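Local coordinates for cyclic dimeric GMP binding protein (Pseudomonas fluorescens, PDB 3PJV) that senses cyclic di-GMP and relays the signal inside-out across the membrane to control periplasmic proteolysis, probably by binding the protease LapG through its periplasmic domain, at the interface of chains A and B. Sequence-based numbering; all coordinates share one arbitrary frame. Chains: chain A/B, Cyclic dimeric GMP binding protein.

Contact 1: the interface of chains A and B. Residues chain A 89-91, 123; chain B 10, 14, 17.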
ATOM      1  N   ILE A  89       8.801  19.170  -4.862  1.00 31.67           N
ATOM      2  CA  ILE A  89       8.906  18.466  -3.588  1.00 34.19           C
ATOM      3  C   ILE A  89      10.187  17.628  -3.531  1.00 37.95           C
ATOM      4  O   ILE A  89      10.867  17.601  -2.515  1.00 40.27           O
ATOM      5  CB  ILE A  89       7.653  17.592  -3.317  1.00 39.46           C
ATOM      6  CG1 ILE A  89       6.891  18.126  -2.108  1.00 41.29           C
ATOM      7  CG2 ILE A  89       8.035  16.152  -3.062  1.00 44.28           C
ATOM      8  CD1 ILE A  89       6.566  19.575  -2.185  1.00 43.54           C
ATOM      9  N   GLY A  90      10.517  16.959  -4.631  1.00 37.80           N
ATOM     10  CA  GLY A  90      11.727  16.158  -4.706  1.00 39.14           C
ATOM     11  C   GLY A  90      11.820  15.123  -3.599  1.00 41.10           C
ATOM     12  O   GLY A  90      12.747  15.146  -2.790  1.00 45.09           O
ATOM     13  N   LEU A  91      10.844  14.221  -3.557  1.00 32.64           N
ATOM     14  CA  LEU A  91      10.841  13.121  -2.597  1.00 36.53           C
ATOM     15  C   LEU A  91      11.926  12.096  -2.904  1.00 40.16           C
ATOM     16  O   LEU A  91      12.076  11.661  -4.046  1.00 41.06           O
ATOM     17  CB  LEU A  91       9.487  12.412  -2.620  1.00 35.82           C
ATOM     18  CG  LEU A  91       8.506  12.650  -1.477  1.00 41.23           C
ATOM     19  CD1 LEU A  91       7.508  11.506  -1.443  1.00 35.84           C
ATOM     20  CD2 LEU A  91       9.235  12.747  -0.163  1.00 44.77           C
ATOM     21  N   LEU A 123       0.789  15.370   0.177  1.00 22.80           N
ATOM     22  CA  LEU A 123       1.621  16.568   0.199  1.00 23.98           C
ATOM     23  C   LEU A 123       0.973  17.682  -0.615  1.00 23.85           C
ATOM     24  O   LEU A 123       0.967  18.841  -0.202  1.00 23.28           O
ATOM     25  CB  LEU A 123       3.022  16.261  -0.341  1.00 24.39           C
ATOM     26  CG  LEU A 123       3.931  15.520   0.637  1.00 28.21           C
ATOM     27  CD1 LEU A 123       5.142  14.974  -0.087  1.00 28.68           C
ATOM     28  CD2 LEU A 123       4.337  16.438   1.782  1.00 33.34           C
TER
ATOM     29  N   ARG B  10       7.138  15.684   5.118  1.00 41.44           N
ATOM     30  CA  ARG B  10       7.988  14.969   4.171  1.00 40.02           C
ATOM     31  C   ARG B  10       8.779  13.843   4.829  1.00 37.91           C
ATOM     32  O   ARG B  10       8.820  12.723   4.320  1.00 34.93           O
ATOM     33  CB  ARG B  10       8.958  15.926   3.481  1.00 45.40           C
ATOM     34  CG  ARG B  10      10.071  15.195   2.740  1.00 49.78           C
ATOM     35  CD  ARG B  10      11.311  16.057   2.588  1.00 54.73           C
ATOM     36  NE  ARG B  10      11.033  17.262   1.818  1.00 56.36           N
ATOM     37  CZ  ARG B  10      11.131  17.340   0.495  1.00 58.43           C
ATOM     38  NH1 ARG B  10      11.505  16.275  -0.214  1.00 54.19           N
ATOM     39  NH2 ARG B  10      10.857  18.485  -0.119  1.00 59.96           N
ATOM     40  N   VAL B  14       8.403   9.846   4.013  1.00 28.70           N
ATOM     41  CA  VAL B  14       9.595   9.105   3.630  1.00 29.36           C
ATOM     42  C   VAL B  14       9.841   7.931   4.577  1.00 28.77           C
ATOM     43  O   VAL B  14      10.205   6.836   4.139  1.00 29.50           O
ATOM     44  CB  VAL B  14      10.838  10.019   3.606  1.00 30.77           C
ATOM     45  CG1 VAL B  14      12.106   9.191   3.596  1.00 31.77           C
ATOM     46  CG2 VAL B  14      10.778  10.926   2.404  1.00 31.44           C
ATOM     47  N   LEU B  17       7.358   5.206   3.623  1.00 25.72           N
ATOM     48  CA  LEU B  17       7.743   4.551   2.385  1.00 22.05           C
ATOM     49  C   LEU B  17       8.918   3.608   2.620  1.00 26.58           C
ATOM     50  O   LEU B  17       8.949   2.503   2.085  1.00 24.31           O
ATOM     51  CB  LEU B  17       8.092   5.579   1.302  1.00 21.22           C
ATOM     52  CG  LEU B  17       6.929   6.433   0.785  1.00 25.01           C
ATOM     53  CD1 LEU B  17       7.473   7.485  -0.169  1.00 23.72           C
ATOM     54  CD2 LEU B  17       5.885   5.566   0.104  1.00 27.07           C
TER
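B:Arg10 reaches across to the end of an A-chain helix and grips the carbonyl of A:Ile89, while the aliphatic part of the same side chain lies beside A:Leu91. The polar contact is end-on: B:Arg10 NH2 donates to A:Ile89 O at 2.6 Å and B:Arg10 NH1 donates to the same oxygen at 2.7 Å. The oxygen sits at the edge of the guanidinium, in its plane. NH2 lies in the carbonyl plane on a lone pair, whereas NH1 is tilted 32° from that plane. A further, weak bond runs from B:Arg10 NH1 to A:Gly90 O. CG is anti to the backbone N (chi1 167°), and a bend at chi3 (-61°) turns the head towards the carbonyl. Because A:Ile89 closes helix 83-89, its carbonyl lies at the C-terminal, partly negative end of the helix, where a cationic guanidinium is likely to be favoured. A:Gly90 suits the turn that follows, since its positive phi is easily adopted without a side chain.

The apolar contacts centre on A:Leu91. A:Leu91 CD2 meets B:Val14 CG2 at 3.5 Å and B:Arg10 CG at 3.9 Å, sliding past both side chains in the opposite direction. A branched leucine can thus cover a valine methyl and an arginine methylene with one branch.

In the fold, the first turns of the long helix 7-32 of chain B lie against the point where chain A leaves helix 83-89 on its way to strand 96-102.

Contact 2: the interface of chains A and B. Residues chain A 97-100, 110; chain B 22, 25-26, 29, 32.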
ATOM      1  N   ASP A  97      16.138  -2.905   1.303  1.00 24.90           N
ATOM      2  CA  ASP A  97      16.684  -4.115   0.709  1.00 23.99           C
ATOM      3  C   ASP A  97      17.034  -5.185   1.738  1.00 27.06           C
ATOM      4  O   ASP A  97      17.145  -4.907   2.931  1.00 28.30           O
ATOM      5  CB  ASP A  97      17.897  -3.796  -0.173  1.00 27.14           C
ATOM      6  CG  ASP A  97      18.939  -2.958   0.539  1.00 41.33           C
ATOM      7  OD1 ASP A  97      19.375  -3.351   1.644  1.00 47.32           O
ATOM      8  OD2 ASP A  97      19.321  -1.902  -0.010  1.00 46.90           O
ATOM      9  N   ALA A  98      17.206  -6.407   1.258  1.00 25.35           N
ATOM     10  CA  ALA A  98      17.486  -7.534   2.141  1.00 23.53           C
ATOM     11  C   ALA A  98      18.281  -8.594   1.387  1.00 27.95           C
ATOM     12  O   ALA A  98      18.167  -8.713   0.168  1.00 28.79           O
ATOM     13  CB  ALA A  98      16.192  -8.119   2.688  1.00 23.82           C
ATOM     14  N   LEU A  99      19.093  -9.356   2.110  1.00 25.77           N
ATOM     15  CA  LEU A  99      19.952 -10.349   1.489  1.00 25.32           C
ATOM     16  C   LEU A  99      19.326 -11.732   1.534  1.00 26.58           C
ATOM     17  O   LEU A  99      18.661 -12.091   2.498  1.00 25.93           O
ATOM     18  CB  LEU A  99      21.311 -10.393   2.189  1.00 30.24           C
ATOM     19  CG  LEU A  99      22.136  -9.108   2.090  1.00 36.77           C
ATOM     20  CD1 LEU A  99      23.520  -9.307   2.683  1.00 42.08           C
ATOM     21  CD2 LEU A  99      22.230  -8.642   0.648  1.00 39.66           C
ATOM     22  N   VAL A 100      19.540 -12.494   0.465  1.00 26.52           N
ATOM     23  CA  VAL A 100      19.177 -13.899   0.418  1.00 25.45           C
ATOM     24  C   VAL A 100      20.472 -14.700   0.458  1.00 27.39           C
ATOM     25  O   VAL A 100      21.381 -14.453  -0.333  1.00 28.18           O
ATOM     26  CB  VAL A 100      18.444 -14.262  -0.886  1.00 25.64           C
ATOM     27  CG1 VAL A 100      18.065 -15.740  -0.888  1.00 26.55           C
ATOM     28  CG2 VAL A 100      17.216 -13.370  -1.096  1.00 25.66           C
ATOM     29  N   VAL A 110      17.584  -8.378  -2.576  1.00 21.09           N
ATOM     30  CA  VAL A 110      16.245  -7.942  -2.969  1.00 19.55           C
ATOM     31  C   VAL A 110      16.139  -6.446  -2.715  1.00 21.78           C
ATOM     32  O   VAL A 110      16.379  -5.986  -1.596  1.00 25.41           O
ATOM     33  CB  VAL A 110      15.153  -8.647  -2.140  1.00 21.98           C
ATOM     34  CG1 VAL A 110      13.769  -8.165  -2.566  1.00 21.53           C
ATOM     35  CG2 VAL A 110      15.262 -10.154  -2.277  1.00 23.25           C
TER
ATOM     36  N   GLN B  22      11.043  -1.782   3.238  1.00 26.53           N
ATOM     37  CA  GLN B  22      11.904  -2.668   4.013  1.00 29.26           C
ATOM     38  C   GLN B  22      11.152  -3.925   4.452  1.00 28.78           C
ATOM     39  O   GLN B  22      11.682  -5.031   4.367  1.00 30.01           O
ATOM     40  CB  GLN B  22      12.477  -1.946   5.229  1.00 29.45           C
ATOM     41  CG  GLN B  22      13.531  -2.774   5.960  1.00 31.85           C
ATOM     42  CD  GLN B  22      14.678  -3.157   5.047  1.00 32.49           C
ATOM     43  OE1 GLN B  22      15.439  -2.301   4.600  1.00 35.29           O
ATOM     44  NE2 GLN B  22      14.793  -4.443   4.747  1.00 32.83           N
ATOM     45  N   ALA B  25      10.952  -6.134   1.382  1.00 24.56           N
ATOM     46  CA  ALA B  25      12.231  -6.700   0.969  1.00 24.80           C
ATOM     47  C   ALA B  25      12.584  -7.866   1.882  1.00 27.17           C
ATOM     48  O   ALA B  25      13.052  -8.905   1.426  1.00 25.26           O
ATOM     49  CB  ALA B  25      13.327  -5.648   1.018  1.00 25.05           C
ATOM     50  N   THR B  26      12.351  -7.674   3.178  1.00 27.97           N
ATOM     51  CA  THR B  26      12.667  -8.692   4.177  1.00 29.61           C
ATOM     52  C   THR B  26      11.794  -9.942   4.027  1.00 30.48           C
ATOM     53  O   THR B  26      12.288 -11.068   4.096  1.00 29.56           O
ATOM     54  CB  THR B  26      12.548  -8.118   5.603  1.00 30.68           C
ATOM     55  OG1 THR B  26      13.561  -7.123   5.790  1.00 31.19           O
ATOM     56  CG2 THR B  26      12.711  -9.214   6.652  1.00 36.57           C
ATOM     57  N   ALA B  29      12.856 -11.678   0.679  1.00 24.89           N
ATOM     58  CA  ALA B  29      14.137 -12.366   0.819  1.00 25.10           C
ATOM     59  C   ALA B  29      13.938 -13.703   1.537  1.00 26.34           C
ATOM     60  O   ALA B  29      14.535 -14.708   1.167  1.00 28.69           O
ATOM     61  CB  ALA B  29      15.133 -11.497   1.579  1.00 25.83           C
ATOM     62  N   LEU B  32      12.182 -16.185  -0.779  1.00 27.31           N
ATOM     63  CA  LEU B  32      13.039 -16.633  -1.877  1.00 28.65           C
ATOM     64  C   LEU B  32      14.088 -17.629  -1.409  1.00 29.48           C
ATOM     65  O   LEU B  32      14.665 -18.362  -2.213  1.00 28.59           O
ATOM     66  CB  LEU B  32      13.764 -15.443  -2.512  1.00 24.80           C
ATOM     67  CG  LEU B  32      12.906 -14.432  -3.279  1.00 23.64           C
ATOM     68  CD1 LEU B  32      13.801 -13.322  -3.843  1.00 24.66           C
ATOM     69  CD2 LEU B  32      12.128 -15.098  -4.398  1.00 24.36           C
TER
HETATM   70  O   HOH W   1      17.722  -1.269   3.591  1.00 60.97           O
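B:Ala29 and A:Ala98 meet methyl to methyl, their CB atoms 3.7 Å apart, where helix 7-32 of chain B lies over the strand 96-102 of chain A. They hide the most surface in this patch, and the small residue suits both places: a helix can come close to a strand when each offers only a methyl group. A:Ala98 CB also rests on the helix backbone, 3.5 Å from the carbonyl oxygen B:Ala25 O. B:Ala29 is flanked on the strand side by A:Val100, whose CG2 lies 3.8 Å from B:Ala29 CA. That branch is beside the backbone N, with CG1 anti to it (chi1 -179°). Further along, A:Val110 of the neighbouring strand directs CG2 towards B:Leu32 CD1, the two side chains crossing at a slant.

A:Asp97, the third well-buried residue, is recognised through its backbone. B:Ala25 CB packs on its CA, and the amide of B:Gln22 reads its main-chain polar groups. Glutamine suits this because its head carries both an acceptor and donors: OE1 accepts a weak bond from A:Asp97 N, and water 1 links the same two atoms. NE2 also donates to B:Thr26 OG1, which in turn donates to B:Gln22 O, so the neighbouring threonine helps fix the amide's rotation. B:Gln22 NE2 meets A:Asp97 O at 3.0 Å, nearly straight (166° at the hydrogen), with the nitrogen 54° above the carbonyl plane rather than on a lone pair.

Contact 3: the interface of chains A and B. Residues chain A 28-29, 32, 36, 59-60; chain B 100, 108-110.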
ATOM      1  N   LEU A  28      -6.088  -5.032  11.746  1.00 19.96           N
ATOM      2  CA  LEU A  28      -6.217  -3.976  12.743  1.00 19.83           C
ATOM      3  C   LEU A  28      -7.028  -4.480  13.932  1.00 20.24           C
ATOM      4  O   LEU A  28      -6.662  -4.247  15.091  1.00 23.57           O
ATOM      5  CB  LEU A  28      -6.827  -2.707  12.123  1.00 20.24           C
ATOM      6  CG  LEU A  28      -7.047  -1.462  12.999  1.00 22.04           C
ATOM      7  CD1 LEU A  28      -5.796  -1.131  13.803  1.00 21.59           C
ATOM      8  CD2 LEU A  28      -7.476  -0.253  12.151  1.00 17.65           C
ATOM      9  N   ALA A  29      -8.109  -5.207  13.649  1.00 19.01           N
ATOM     10  CA  ALA A  29      -8.912  -5.777  14.724  1.00 18.89           C
ATOM     11  C   ALA A  29      -8.027  -6.648  15.607  1.00 20.93           C
ATOM     12  O   ALA A  29      -8.132  -6.602  16.831  1.00 22.87           O
ATOM     13  CB  ALA A  29     -10.088  -6.593  14.170  1.00 20.91           C
ATOM     14  N   LEU A  32      -5.702  -4.566  17.752  1.00 22.20           N
ATOM     15  CA  LEU A  32      -6.412  -3.826  18.789  1.00 23.69           C
ATOM     16  C   LEU A  32      -6.868  -4.702  19.938  1.00 24.82           C
ATOM     17  O   LEU A  32      -7.141  -4.209  21.021  1.00 27.64           O
ATOM     18  CB  LEU A  32      -7.652  -3.132  18.205  1.00 22.65           C
ATOM     19  CG  LEU A  32      -7.395  -1.929  17.298  1.00 23.36           C
ATOM     20  CD1 LEU A  32      -8.724  -1.412  16.742  1.00 25.05           C
ATOM     21  CD2 LEU A  32      -6.677  -0.841  18.061  1.00 25.30           C
ATOM     22  N   ILE A  36      -7.621  -2.994  23.586  1.00 30.21           N
ATOM     23  CA  ILE A  36      -8.881  -2.291  23.346  1.00 33.25           C
ATOM     24  C   ILE A  36      -9.286  -1.361  24.500  1.00 34.12           C
ATOM     25  O   ILE A  36     -10.066  -0.428  24.306  1.00 30.79           O
ATOM     26  CB  ILE A  36     -10.023  -3.268  22.979  1.00 33.46           C
ATOM     27  CG1 ILE A  36     -11.224  -2.507  22.400  1.00 32.56           C
ATOM     28  CG2 ILE A  36     -10.393  -4.126  24.176  1.00 34.91           C
ATOM     29  CD1 ILE A  36     -10.946  -1.819  21.058  1.00 31.73           C
ATOM     30  N   ARG A  59     -12.510   3.504  10.783  1.00 16.29           N
ATOM     31  CA  ARG A  59     -13.327   3.867  11.919  1.00 17.11           C
ATOM     32  C   ARG A  59     -13.420   2.668  12.856  1.00 18.62           C
ATOM     33  O   ARG A  59     -13.522   1.533  12.402  1.00 21.18           O
ATOM     34  CB  ARG A  59     -14.720   4.278  11.424  1.00 22.81           C
ATOM     35  CG  ARG A  59     -15.698   4.737  12.487  1.00 33.52           C
ATOM     36  CD  ARG A  59     -17.048   5.044  11.840  1.00 40.71           C
ATOM     37  NE  ARG A  59     -18.076   5.373  12.813  1.00 51.22           N
ATOM     38  CZ  ARG A  59     -19.314   4.886  12.794  1.00 57.37           C
ATOM     39  NH1 ARG A  59     -19.684   4.037  11.839  1.00 57.61           N
ATOM     40  NH2 ARG A  59     -20.183   5.245  13.733  1.00 58.53           N
ATOM     41  N   VAL A  60     -13.365   2.918  14.159  1.00 19.09           N
ATOM     42  CA  VAL A  60     -13.566   1.854  15.144  1.00 16.32           C
ATOM     43  C   VAL A  60     -14.802   2.244  15.922  1.00 20.65           C
ATOM     44  O   VAL A  60     -14.892   3.348  16.439  1.00 26.06           O
ATOM     45  CB  VAL A  60     -12.346   1.715  16.089  1.00 19.42           C
ATOM     46  CG1 VAL A  60     -12.575   0.597  17.108  1.00 18.97           C
ATOM     47  CG2 VAL A  60     -11.076   1.471  15.262  1.00 21.08           C
TER
ATOM     48  N   VAL B 100     -13.597  -6.920  16.978  1.00 23.20           N
ATOM     49  CA  VAL B 100     -12.749  -7.134  18.132  1.00 21.02           C
ATOM     50  C   VAL B 100     -13.616  -7.742  19.218  1.00 26.97           C
ATOM     51  O   VAL B 100     -14.681  -7.222  19.528  1.00 26.44           O
ATOM     52  CB  VAL B 100     -12.184  -5.819  18.666  1.00 24.16           C
ATOM     53  CG1 VAL B 100     -11.363  -6.079  19.911  1.00 27.94           C
ATOM     54  CG2 VAL B 100     -11.351  -5.129  17.594  1.00 21.44           C
ATOM     55  N   ALA B 108     -15.973  -4.257  19.673  1.00 22.73           N
ATOM     56  CA  ALA B 108     -15.816  -3.169  18.710  1.00 19.88           C
ATOM     57  C   ALA B 108     -15.824  -3.695  17.289  1.00 18.56           C
ATOM     58  O   ALA B 108     -15.517  -4.867  17.044  1.00 21.14           O
ATOM     59  CB  ALA B 108     -14.516  -2.401  18.979  1.00 22.19           C
ATOM     60  N   ARG B 109     -16.167  -2.825  16.350  1.00 19.02           N
ATOM     61  CA  ARG B 109     -16.101  -3.171  14.936  1.00 18.92           C
ATOM     62  C   ARG B 109     -15.144  -2.203  14.244  1.00 18.82           C
ATOM     63  O   ARG B 109     -15.259  -0.987  14.406  1.00 19.87           O
ATOM     64  CB  ARG B 109     -17.487  -3.094  14.283  1.00 20.55           C
ATOM     65  CG  ARG B 109     -17.453  -3.318  12.761  1.00 25.86           C
ATOM     66  CD  ARG B 109     -18.854  -3.310  12.139  1.00 27.78           C
ATOM     67  NE  ARG B 109     -19.436  -1.969  12.143  1.00 27.09           N
ATOM     68  CZ  ARG B 109     -20.432  -1.582  12.937  1.00 29.36           C
ATOM     69  NH1 ARG B 109     -20.986  -2.440  13.791  1.00 30.52           N
ATOM     70  NH2 ARG B 109     -20.882  -0.343  12.867  1.00 31.34           N
ATOM     71  N   VAL B 110     -14.194  -2.759  13.496  1.00 17.29           N
ATOM     72  CA  VAL B 110     -13.249  -1.973  12.709  1.00 15.63           C
ATOM     73  C   VAL B 110     -13.747  -1.923  11.273  1.00 18.51           C
ATOM     74  O   VAL B 110     -14.054  -2.964  10.681  1.00 17.04           O
ATOM     75  CB  VAL B 110     -11.844  -2.622  12.722  1.00 18.55           C
ATOM     76  CG1 VAL B 110     -10.880  -1.837  11.833  1.00 17.89           C
ATOM     77  CG2 VAL B 110     -11.323  -2.732  14.141  1.00 22.49           C
TER
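This is an apolar interface with an antiparallel beta bridge, A:Val60 to B:Val110, which sets a B-chain hairpin beside strand 57-62 of chain A and against helix 6-32, joining the subunits in the deposited dimer. Backbones lie close at the bridge, with A:Val60 CA 3.4 Å from B:Arg109 O. Beta-branched valines suit the extended chain here, and their methyls face the helix.

B:Val110 wedges its two branches between helix side chains. B:Val110 CG1, anti to the backbone N (chi1 177°), meets A:Leu28 CD2 at 3.8 Å, the side chains crossing at about a right angle. B:Val110 CG2 turns to A:Leu32 CD1 at 3.9 Å and to the A:Ala29 backbone. B:Val100 CG2 also lies against A:Ala29, whose small size lets the sheet approach the helix. An alanine in place of B:Val110 would probably open a gap beside A:Leu28 and A:Leu32, leaving their methyl groups freer to turn. Further along the strand, A:Val60 CG1 touches B:Ala108 CB at 4.0 Å, and A:Ile36 CD1 approaches the same methyl.

For the protein, the site probably extends the sheet of one chain with strands of the other while closing the apolar side against the helix, tying the two folds together.

Contact 1 and contact 2 lie about 23 Å apart between C-alpha centres, at different levels of the same B-chain helix 7-32, while on chain A they lie mainly along the path from the end of helix 83-89 to strand 96-102. Contact 3 is about 30 Å from contact 1 and 32 Å from contact 2. By two-fold symmetry it overlaps the twin of contact 2 with chains exchanged, since residues 29, 32, 100 and 110 serve in both. Each chain thus lends its hairpin to the other's helix, an arrangement resembling a domain-swapped dimer, in which contact 1 would secure the crossing segment.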